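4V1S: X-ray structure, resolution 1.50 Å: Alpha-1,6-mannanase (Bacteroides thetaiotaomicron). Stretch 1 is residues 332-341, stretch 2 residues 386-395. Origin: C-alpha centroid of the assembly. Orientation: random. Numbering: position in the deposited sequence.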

# COMPACT_ATOMS: atom_id res chain seq x y z
N ASN A 332 -15.15 3.56 -16.64
CA ASN A 332 -15.70 2.30 -17.10
C ASN A 332 -15.98 1.41 -15.89
O ASN A 332 -15.08 1.02 -15.17
CB ASN A 332 -14.72 1.61 -18.05
CG ASN A 332 -15.31 0.41 -18.72
OD1 ASN A 332 -16.29 -0.17 -18.27
ND2 ASN A 332 -14.67 -0.01 -19.81
N THR A 333 -17.25 1.07 -15.68
CA THR A 333 -17.65 0.31 -14.51
C THR A 333 -17.14 -1.13 -14.52
O THR A 333 -17.19 -1.78 -13.49
CB THR A 333 -19.19 0.31 -14.30
OG1 THR A 333 -19.84 -0.26 -15.44
CG2 THR A 333 -19.72 1.73 -14.04
N VAL A 334 -16.65 -1.64 -15.66
CA VAL A 334 -16.00 -2.96 -15.68
C VAL A 334 -14.92 -3.07 -14.59
O VAL A 334 -14.73 -4.12 -13.97
CB VAL A 334 -15.38 -3.31 -17.05
CG1 VAL A 334 -14.12 -2.49 -17.35
CG2 VAL A 334 -15.03 -4.80 -17.11
N TRP A 335 -14.20 -1.98 -14.37
CA TRP A 335 -13.13 -1.98 -13.37
C TRP A 335 -13.70 -2.16 -11.96
O TRP A 335 -13.13 -2.85 -11.15
CB TRP A 335 -12.34 -0.68 -13.42
CG TRP A 335 -11.68 -0.40 -14.73
CD1 TRP A 335 -11.92 0.67 -15.53
CD2 TRP A 335 -10.68 -1.19 -15.39
NE1 TRP A 335 -11.15 0.60 -16.67
CE2 TRP A 335 -10.36 -0.53 -16.60
CE3 TRP A 335 -10.02 -2.39 -15.08
CZ2 TRP A 335 -9.39 -1.00 -17.48
CZ3 TRP A 335 -9.06 -2.86 -15.96
CH2 TRP A 335 -8.77 -2.18 -17.16
N LEU A 336 -14.86 -1.56 -11.69
CA LEU A 336 -15.52 -1.74 -10.38
C LEU A 336 -16.10 -3.14 -10.26
O LEU A 336 -16.04 -3.74 -9.22
CB LEU A 336 -16.59 -0.69 -10.18
CG LEU A 336 -16.07 0.73 -10.22
CD1 LEU A 336 -17.19 1.66 -9.86
CD2 LEU A 336 -14.83 0.89 -9.33
N THR A 337 -16.61 -3.69 -11.36
CA THR A 337 -17.05 -5.06 -11.34
C THR A 337 -15.98 -6.01 -10.86
O THR A 337 -16.24 -6.91 -10.06
CB THR A 337 -17.59 -5.48 -12.72
OG1 THR A 337 -18.71 -4.66 -13.05
CG2 THR A 337 -18.03 -6.93 -12.72
N LYS A 338 -14.78 -5.83 -11.37
CA LYS A 338 -13.66 -6.66 -10.97
C LYS A 338 -13.38 -6.43 -9.48
O LYS A 338 -13.22 -7.37 -8.72
CB LYS A 338 -12.43 -6.31 -11.84
CG LYS A 338 -12.59 -6.73 -13.31
CD LYS A 338 -11.42 -6.29 -14.18
CE LYS A 338 -11.55 -6.85 -15.58
NZ LYS A 338 -10.49 -6.29 -16.45
N ALA A 339 -13.31 -5.18 -9.07
CA ALA A 339 -12.94 -4.87 -7.70
C ALA A 339 -13.96 -5.48 -6.72
O ALA A 339 -13.59 -6.12 -5.75
CB ALA A 339 -12.82 -3.37 -7.53
N PHE A 340 -15.23 -5.27 -6.98
CA PHE A 340 -16.24 -5.80 -6.09
C PHE A 340 -16.26 -7.32 -6.08
O PHE A 340 -16.46 -7.93 -5.04
CB PHE A 340 -17.62 -5.28 -6.44
CG PHE A 340 -17.82 -3.82 -6.16
CD1 PHE A 340 -17.67 -3.32 -4.89
CD2 PHE A 340 -18.23 -2.95 -7.16
CE1 PHE A 340 -17.89 -1.99 -4.62
CE2 PHE A 340 -18.45 -1.63 -6.90
CZ PHE A 340 -18.26 -1.14 -5.62
N HIS A 341 -16.05 -7.94 -7.23
CA HIS A 341 -15.99 -9.42 -7.28
C HIS A 341 -14.83 -9.96 -6.40
O HIS A 341 -15.00 -10.92 -5.65
CB HIS A 341 -15.84 -9.88 -8.72
CG HIS A 341 -16.16 -11.31 -8.94
ND1 HIS A 341 -17.35 -11.88 -8.53
CD2 HIS A 341 -15.48 -12.29 -9.58
CE1 HIS A 341 -17.37 -13.15 -8.88
NE2 HIS A 341 -16.25 -13.42 -9.53
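Stretch 2 (386-395) RAANYKRILN

Stretch 2 is helical from Arg 386 to Leu 394, continuing a helix that begins earlier in the chain. Its backbone bonds run in the usual i to i+4 pattern, from Tyr 390 N to Arg 386 O (3.0 Å) through to Leu 394 N to Tyr 390 O (2.9 Å). It packs on the helix of stretch 1, which reaches His 341 and continues beyond it. The two helices run in roughly opposite directions. The angle between their N-to-C directions is 142°, with a signed crossing angle of -142°, and the axes come within 10.7 Å of each other.

The register follows from this direction. The CA of Phe 340 lies 6.7 Å from the CA of Ala 387, and the CA of Leu 336 lies 7.9 Å from the CA of Tyr 390. At the other end, the CA of Thr 333 and the CA of Leu 394 are 9.4 Å apart. The backbones therefore diverge toward the start of stretch 1 and the end of stretch 2.

Phe 340 has the largest area covered in the pair. Its CA-to-CB bond points sideways, but with chi1 near -69° (m) the ring end comes nearer to stretch 2. Ala 387 O, Lys 391 N and Leu 394 CD1 lie at the ring edge, near its plane. Phe 340 CE1 is 3.5 Å from Ala 387 O and 3.9 Å from Ala 387 CB. The small side chain of Ala 387 goes with the close backbone approach here. Phe 340 CZ lies 3.9 Å from Lys 391 N and 4.0 Å from Tyr 390 CB. Ala 387 O already accepts from Lys 391 N at 2.9 Å, so the ring edge lies beside a backbone bond of the helix.

Leu 336 is one turn earlier and points toward stretch 2. Leu 336 CD2 is 3.8 Å from Tyr 390 CD2, and Leu 336 CD1 is 3.8 Å from Leu 394 CD1. Tyr 390 also points toward stretch 1, and its OH is hydrogen-bonded elsewhere in the structure.

Leu 394 closes the contact from stretch 2. Leu 394 CD1 touches Leu 336 and also lies 4.0 Å from Phe 340 CE2. Leu 394 CD2 lies 4.4 Å from Thr 333 CG2, a looser contact where the backbones are farther apart.

No hydrogen bond joins the stretches. The contact is mainly apolar and buries 289 Å², both sides summed. Within stretch 2, Arg 392 NH2 donates to Asn 389 OD1 at 2.6 Å.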

# COMPACT_ATOMS: atom_id res chain seq x y z
N ARG A 386 -12.73 0.72 1.02
CA ARG A 386 -12.66 1.16 -0.37
C ARG A 386 -13.93 0.82 -1.15
O ARG A 386 -14.50 1.65 -1.87
CB ARG A 386 -11.46 0.58 -1.07
CG ARG A 386 -10.13 1.08 -0.54
CD ARG A 386 -9.84 2.47 -1.03
NE ARG A 386 -9.17 2.43 -2.31
CZ ARG A 386 -9.21 3.36 -3.25
NH1 ARG A 386 -9.94 4.43 -3.10
NH2 ARG A 386 -8.48 3.21 -4.35
N ALA A 387 -14.35 -0.41 -1.02
CA ALA A 387 -15.58 -0.88 -1.66
C ALA A 387 -16.80 -0.07 -1.18
O ALA A 387 -17.63 0.30 -1.96
CB ALA A 387 -15.78 -2.36 -1.38
N ALA A 388 -16.85 0.23 0.11
CA ALA A 388 -17.94 1.05 0.65
C ALA A 388 -17.97 2.43 -0.00
O ALA A 388 -19.04 2.95 -0.33
CB ALA A 388 -17.79 1.17 2.17
N ASN A 389 -16.80 3.01 -0.22
CA ASN A 389 -16.70 4.33 -0.83
C ASN A 389 -17.19 4.29 -2.27
O ASN A 389 -17.94 5.13 -2.69
CB ASN A 389 -15.26 4.84 -0.72
CG ASN A 389 -15.13 6.28 -1.10
OD1 ASN A 389 -16.05 7.08 -0.91
ND2 ASN A 389 -13.98 6.65 -1.64
N TYR A 390 -16.75 3.29 -3.04
CA TYR A 390 -17.17 3.19 -4.44
C TYR A 390 -18.65 2.82 -4.60
O TYR A 390 -19.29 3.26 -5.55
CB TYR A 390 -16.22 2.32 -5.26
CG TYR A 390 -15.01 3.10 -5.64
CD1 TYR A 390 -13.91 3.18 -4.78
CD2 TYR A 390 -14.97 3.81 -6.83
CE1 TYR A 390 -12.82 3.93 -5.10
CE2 TYR A 390 -13.88 4.56 -7.18
CZ TYR A 390 -12.81 4.64 -6.32
OH TYR A 390 -11.72 5.40 -6.69
N LYS A 391 -19.19 2.05 -3.66
CA LYS A 391 -20.63 1.76 -3.66
C LYS A 391 -21.40 3.09 -3.48
O LYS A 391 -22.37 3.35 -4.17
CB LYS A 391 -20.97 0.77 -2.56
CG LYS A 391 -22.45 0.41 -2.47
CD LYS A 391 -22.76 -0.63 -1.40
CE LYS A 391 -24.26 -0.91 -1.36
NZ LYS A 391 -24.62 -1.96 -0.37
N ARG A 392 -20.91 3.92 -2.55
CA ARG A 392 -21.50 5.25 -2.27
C ARG A 392 -21.42 6.17 -3.50
O ARG A 392 -22.40 6.79 -3.88
CB ARG A 392 -20.81 5.89 -1.05
CG ARG A 392 -21.01 7.40 -0.86
CD ARG A 392 -19.98 7.99 0.11
NE ARG A 392 -18.64 8.21 -0.47
CZ ARG A 392 -18.33 9.20 -1.33
NH1 ARG A 392 -19.26 10.05 -1.76
NH2 ARG A 392 -17.07 9.32 -1.78
N ILE A 393 -20.24 6.23 -4.11
CA ILE A 393 -20.00 6.96 -5.35
C ILE A 393 -20.97 6.53 -6.47
O ILE A 393 -21.52 7.37 -7.17
CB ILE A 393 -18.52 6.77 -5.81
CG1 ILE A 393 -17.58 7.54 -4.86
CG2 ILE A 393 -18.33 7.21 -7.26
CD1 ILE A 393 -16.10 7.24 -5.04
N LEU A 394 -21.19 5.23 -6.61
CA LEU A 394 -22.15 4.72 -7.59
C LEU A 394 -23.61 5.05 -7.27
O LEU A 394 -24.35 5.39 -8.15
CB LEU A 394 -22.00 3.20 -7.74
CG LEU A 394 -20.80 2.72 -8.56
CD1 LEU A 394 -20.73 1.20 -8.49
CD2 LEU A 394 -20.87 3.20 -10.01
N ASN A 395 -23.99 4.96 -5.99
CA ASN A 395 -25.38 5.21 -5.56
C ASN A 395 -25.62 6.64 -5.05
O ASN A 395 -25.09 7.61 -5.60
CB ASN A 395 -25.78 4.21 -4.48